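Local coordinates for protein transcriptional regulator (PDB 3E7Q) that probably binds operator DNA through an N-terminal helix-turn-helix and represses transcription as a TetR-family regulator, at residues B[70-82]-B[93-105]. Residues are numbered along the deposited sequence; the frame is centred on the assembly and turned at random.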
loop_
_atom_site.group_PDB
_atom_site.type_symbol
_atom_site.label_atom_id
_atom_site.label_comp_id
_atom_site.label_asym_id
_atom_site.label_seq_id
_atom_site.Cartn_x
_atom_site.Cartn_y
_atom_site.Cartn_z
ATOM N N THR B 70 -12.373 -6.682 -6.038
ATOM C CA THR B 70 -11.811 -6.101 -7.249
ATOM C C THR B 70 -12.806 -5.905 -8.378
ATOM O O THR B 70 -12.754 -4.887 -9.053
ATOM C CB THR B 70 -10.583 -6.900 -7.779
ATOM O OG1 THR B 70 -10.955 -8.254 -8.036
ATOM C CG2 THR B 70 -9.412 -6.829 -6.758
ATOM N N GLY B 71 -13.707 -6.867 -8.581
ATOM C CA GLY B 71 -14.781 -6.756 -9.575
ATOM C C GLY B 71 -15.642 -5.529 -9.372
ATOM O O GLY B 71 -15.984 -4.808 -10.333
ATOM N N ARG B 72 -15.988 -5.291 -8.109
ATOM C CA ARG B 72 -16.859 -4.211 -7.729
ATOM C C ARG B 72 -16.210 -2.867 -7.958
ATOM O O ARG B 72 -16.844 -1.964 -8.503
ATOM C CB ARG B 72 -17.247 -4.345 -6.243
ATOM C CG ARG B 72 -17.934 -3.130 -5.724
ATOM C CD ARG B 72 -18.356 -3.233 -4.295
ATOM N NE ARG B 72 -18.746 -1.900 -3.840
ATOM C CZ ARG B 72 -17.899 -0.911 -3.491
ATOM N NH1 ARG B 72 -16.587 -1.116 -3.516
ATOM N NH2 ARG B 72 -18.370 0.295 -3.103
ATOM N N VAL B 73 -14.967 -2.712 -7.491
ATOM C CA VAL B 73 -14.170 -1.505 -7.759
ATOM C C VAL B 73 -14.123 -1.177 -9.274
ATOM O O VAL B 73 -14.428 -0.045 -9.690
ATOM C CB VAL B 73 -12.709 -1.619 -7.247
ATOM C CG1 VAL B 73 -11.770 -0.497 -7.915
ATOM C CG2 VAL B 73 -12.658 -1.567 -5.754
ATOM N N MET B 74 -13.760 -2.175 -10.074
ATOM C CA MET B 74 -13.745 -2.017 -11.525
ATOM C C MET B 74 -15.055 -1.652 -12.177
ATOM O O MET B 74 -15.051 -0.918 -13.164
ATOM C CB MET B 74 -13.247 -3.284 -12.198
ATOM C CG MET B 74 -11.759 -3.454 -12.022
ATOM S SD MET B 74 -10.712 -2.151 -12.739
ATOM C CE MET B 74 -11.295 -2.233 -14.440
ATOM N N ARG B 75 -16.158 -2.209 -11.684
ATOM C CA ARG B 75 -17.469 -1.824 -12.172
ATOM C C ARG B 75 -17.721 -0.365 -11.937
ATOM O O ARG B 75 -18.244 0.337 -12.800
ATOM C CB ARG B 75 -18.597 -2.592 -11.518
ATOM C CG ARG B 75 -18.957 -3.861 -12.243
ATOM C CD ARG B 75 -20.350 -4.379 -11.765
ATOM N NE ARG B 75 -20.401 -4.724 -10.333
ATOM C CZ ARG B 75 -19.801 -5.785 -9.762
ATOM N NH1 ARG B 75 -19.020 -6.616 -10.470
ATOM N NH2 ARG B 75 -19.925 -5.988 -8.447
ATOM N N LEU B 76 -17.367 0.090 -10.754
ATOM C CA LEU B 76 -17.654 1.452 -10.398
ATOM C C LEU B 76 -16.732 2.373 -11.196
ATOM O O LEU B 76 -17.166 3.408 -11.649
ATOM C CB LEU B 76 -17.491 1.671 -8.898
ATOM C CG LEU B 76 -18.533 1.029 -7.996
ATOM C CD1 LEU B 76 -18.175 1.406 -6.560
ATOM C CD2 LEU B 76 -19.998 1.432 -8.373
ATOM N N LEU B 77 -15.457 1.987 -11.340
ATOM C CA LEU B 77 -14.488 2.817 -12.068
ATOM C C LEU B 77 -14.782 2.879 -13.591
ATOM O O LEU B 77 -14.637 3.939 -14.190
ATOM C CB LEU B 77 -13.062 2.370 -11.786
ATOM C CG LEU B 77 -12.622 2.662 -10.331
ATOM C CD1 LEU B 77 -11.227 2.115 -10.028
ATOM C CD2 LEU B 77 -12.738 4.157 -9.979
ATOM N N ARG B 78 -15.205 1.759 -14.187
ATOM C CA ARG B 78 -15.643 1.744 -15.579
ATOM C C ARG B 78 -16.851 2.594 -15.759
ATOM O O ARG B 78 -16.957 3.280 -16.768
ATOM C CB ARG B 78 -15.989 0.348 -16.097
ATOM C CG ARG B 78 -14.752 -0.455 -16.464
ATOM C CD ARG B 78 -15.051 -1.918 -16.944
ATOM N NE ARG B 78 -13.765 -2.565 -17.236
ATOM C CZ ARG B 78 -13.277 -3.652 -16.637
ATOM N NH1 ARG B 78 -13.993 -4.329 -15.727
ATOM N NH2 ARG B 78 -12.057 -4.076 -16.975
ATOM N N GLY B 79 -17.772 2.510 -14.798
ATOM C CA GLY B 79 -19.016 3.278 -14.836
ATOM C C GLY B 79 -18.727 4.767 -14.918
ATOM O O GLY B 79 -19.353 5.482 -15.706
ATOM N N ALA B 80 -17.778 5.220 -14.090
ATOM C CA ALA B 80 -17.459 6.628 -13.978
ATOM C C ALA B 80 -16.836 7.142 -15.299
ATOM O O ALA B 80 -17.237 8.208 -15.780
ATOM C CB ALA B 80 -16.576 6.877 -12.783
ATOM N N ILE B 81 -15.936 6.361 -15.915
ATOM C CA ILE B 81 -15.436 6.659 -17.283
ATOM C C ILE B 81 -16.522 6.636 -18.413
ATOM O O ILE B 81 -16.578 7.555 -19.252
ATOM C CB ILE B 81 -14.226 5.775 -17.634
ATOM C CG1 ILE B 81 -13.024 6.188 -16.776
ATOM C CG2 ILE B 81 -13.872 5.866 -19.115
ATOM C CD1 ILE B 81 -11.843 5.289 -16.951
ATOM N N ASP B 82 -17.437 5.665 -18.373
ATOM C CA ASP B 82 -18.448 5.498 -19.425
ATOM C C ASP B 82 -19.536 6.547 -19.467
ATOM O O ASP B 82 -20.144 6.760 -20.530
ATOM C CB ASP B 82 -19.107 4.112 -19.337
ATOM C CG ASP B 82 -18.148 2.989 -19.733
ATOM O OD1 ASP B 82 -17.053 3.290 -20.319
ATOM O OD2 ASP B 82 -18.481 1.805 -19.439
ATOM N N SER B 93 -11.049 12.858 -14.769
ATOM C CA SER B 93 -11.663 13.543 -13.613
ATOM C C SER B 93 -12.780 12.789 -12.993
ATOM O O SER B 93 -12.910 12.801 -11.792
ATOM C CB SER B 93 -12.188 14.925 -14.000
ATOM O OG SER B 93 -11.122 15.600 -14.588
ATOM N N ALA B 94 -13.596 12.142 -13.805
ATOM C CA ALA B 94 -14.659 11.313 -13.280
ATOM C C ALA B 94 -14.041 10.106 -12.559
ATOM O O ALA B 94 -14.445 9.816 -11.464
ATOM C CB ALA B 94 -15.628 10.890 -14.386
ATOM N N PHE B 95 -13.059 9.429 -13.162
ATOM C CA PHE B 95 -12.263 8.389 -12.494
ATOM C C PHE B 95 -11.730 8.828 -11.131
ATOM O O PHE B 95 -11.911 8.123 -10.181
ATOM C CB PHE B 95 -11.097 7.958 -13.365
ATOM C CG PHE B 95 -10.428 6.683 -12.947
ATOM C CD1 PHE B 95 -10.722 5.465 -13.598
ATOM C CD2 PHE B 95 -9.382 6.686 -11.986
ATOM C CE1 PHE B 95 -10.053 4.263 -13.218
ATOM C CE2 PHE B 95 -8.754 5.517 -11.617
ATOM C CZ PHE B 95 -9.099 4.305 -12.224
ATOM N N PHE B 96 -11.095 9.996 -11.055
ATOM C CA PHE B 96 -10.555 10.536 -9.789
ATOM C C PHE B 96 -11.650 10.765 -8.759
ATOM O O PHE B 96 -11.522 10.324 -7.617
ATOM C CB PHE B 96 -9.776 11.853 -10.040
ATOM C CG PHE B 96 -8.613 11.694 -11.049
ATOM C CD1 PHE B 96 -7.893 10.484 -11.140
ATOM C CD2 PHE B 96 -8.245 12.754 -11.871
ATOM C CE1 PHE B 96 -6.904 10.334 -12.068
ATOM C CE2 PHE B 96 -7.224 12.618 -12.792
ATOM C CZ PHE B 96 -6.537 11.420 -12.886
ATOM N N GLU B 97 -12.721 11.432 -9.167
ATOM C CA GLU B 97 -13.904 11.598 -8.303
ATOM C C GLU B 97 -14.457 10.278 -7.774
ATOM O O GLU B 97 -14.661 10.141 -6.567
ATOM C CB GLU B 97 -15.010 12.370 -9.025
ATOM C CG GLU B 97 -14.644 13.826 -9.292
ATOM C CD GLU B 97 -14.697 14.728 -8.052
ATOM O OE1 GLU B 97 -15.241 14.305 -6.980
ATOM O OE2 GLU B 97 -14.193 15.883 -8.179
ATOM N N ALA B 98 -14.671 9.299 -8.656
ATOM C CA ALA B 98 -15.097 7.976 -8.164
ATOM C C ALA B 98 -14.094 7.393 -7.163
ATOM O O ALA B 98 -14.493 6.813 -6.117
ATOM C CB ALA B 98 -15.373 7.006 -9.274
ATOM N N SER B 99 -12.811 7.587 -7.455
ATOM C CA SER B 99 -11.716 7.034 -6.625
ATOM C C SER B 99 -11.675 7.548 -5.188
ATOM O O SER B 99 -11.208 6.846 -4.310
ATOM C CB SER B 99 -10.344 7.344 -7.247
ATOM O OG SER B 99 -10.110 6.612 -8.441
ATOM N N PHE B 100 -12.142 8.767 -4.962
ATOM C CA PHE B 100 -12.078 9.419 -3.666
ATOM C C PHE B 100 -13.490 9.666 -3.094
ATOM O O PHE B 100 -13.662 10.361 -2.105
ATOM C CB PHE B 100 -11.252 10.712 -3.788
ATOM C CG PHE B 100 -9.775 10.446 -3.980
ATOM C CD1 PHE B 100 -8.969 10.211 -2.912
ATOM C CD2 PHE B 100 -9.197 10.411 -5.263
ATOM C CE1 PHE B 100 -7.586 9.920 -3.105
ATOM C CE2 PHE B 100 -7.869 10.128 -5.441
ATOM C CZ PHE B 100 -7.074 9.901 -4.367
ATOM N N SER B 101 -14.488 9.040 -3.711
ATOM C CA SER B 101 -15.846 9.002 -3.213
ATOM C C SER B 101 -15.871 8.033 -2.051
ATOM O O SER B 101 -14.973 7.200 -1.922
ATOM C CB SER B 101 -16.794 8.511 -4.322
ATOM O OG SER B 101 -16.563 7.127 -4.582
ATOM N N ALA B 102 -16.879 8.170 -1.203
ATOM C CA ALA B 102 -17.084 7.330 -0.015
ATOM C C ALA B 102 -17.147 5.825 -0.327
ATOM O O ALA B 102 -16.714 5.004 0.450
ATOM C CB ALA B 102 -18.358 7.776 0.677
ATOM N N GLU B 103 -17.663 5.472 -1.494
ATOM C CA GLU B 103 -17.755 4.079 -1.938
ATOM C C GLU B 103 -16.350 3.430 -2.057
ATOM O O GLU B 103 -16.029 2.462 -1.347
ATOM C CB GLU B 103 -18.534 4.018 -3.255
ATOM C CG GLU B 103 -20.048 4.408 -3.142
ATOM C CD GLU B 103 -20.322 5.936 -2.960
ATOM O OE1 GLU B 103 -19.540 6.751 -3.493
ATOM O OE2 GLU B 103 -21.324 6.322 -2.270
ATOM N N LEU B 104 -15.481 4.007 -2.873
ATOM C CA LEU B 104 -14.124 3.466 -3.037
ATOM C C LEU B 104 -13.141 3.952 -1.951
ATOM O O LEU B 104 -12.068 3.346 -1.752
ATOM C CB LEU B 104 -13.591 3.760 -4.446
ATOM C CG LEU B 104 -14.451 3.061 -5.501
ATOM C CD1 LEU B 104 -14.026 3.427 -6.903
ATOM C CD2 LEU B 104 -14.497 1.516 -5.319
ATOM N N LEU B 105 -13.493 5.024 -1.225
ATOM C CA LEU B 105 -12.587 5.508 -0.173
ATOM C C LEU B 105 -12.965 4.957 1.206
ATOM O O LEU B 105 -12.358 5.325 2.199
ATOM C CB LEU B 105 -12.456 7.039 -0.218
ATOM C CG LEU B 105 -11.130 7.620 0.315
ATOM C CD1 LEU B 105 -9.871 7.161 -0.476
ATOM C CD2 LEU B 105 -11.179 9.144 0.420
#
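Leu-77 drives its CD2 methyl over the middle of the Phe-95 ring, 4.2 Å from the centroid and 10° off the normal, a CH-pi contact. Its other methyl, CD1, lies against CZ of the same ring. Phe-95 gets there because its CG stands anti to the backbone N (chi1 -165°), which carries the ring out from the flank of its helix until its face lies under Leu-77; farther along, Ile-81 CD1 meets Phe-95 CD1 at an oblique angle, 3.5 Å away. Leu-77 is a knob in a hole formed by Phe-95, Ala-98, Ser-99 and Leu-104, and its fit is tight: CD2 is 3.4 Å from Leu-104 CD1. Leu-104 answers as a knob among Arg-72, Val-73, Leu-76 and Leu-77, its CD2 lying 3.6 Å from Val-73 CG2. Toward the other end the helices close in on alanines, with Ala-80 CB 3.7 Å from Ala-98 CB. The axes of 70-82 and 93-99 run in broadly opposed directions, 144° apart, and approach to 8.1 Å. At the edge of the contact the extended Arg-72 chain brings NH2 to 3.6 Å from Glu-103 O, near the guanidinium plane. Tyr-137 of helix 124-152 also touches Leu-77. The contact joins the long helix after the predicted helix-turn-helix to the BetI-type C-terminal region of this TetR-family protein. Helix 58-82 thus meets helix 88-99, and the short turn of helix after it that brings in Leu-104, through apolar shape matching, the Ser-99 hydroxyl bonding back to Phe-95 O (2.9 Å) in its own helix.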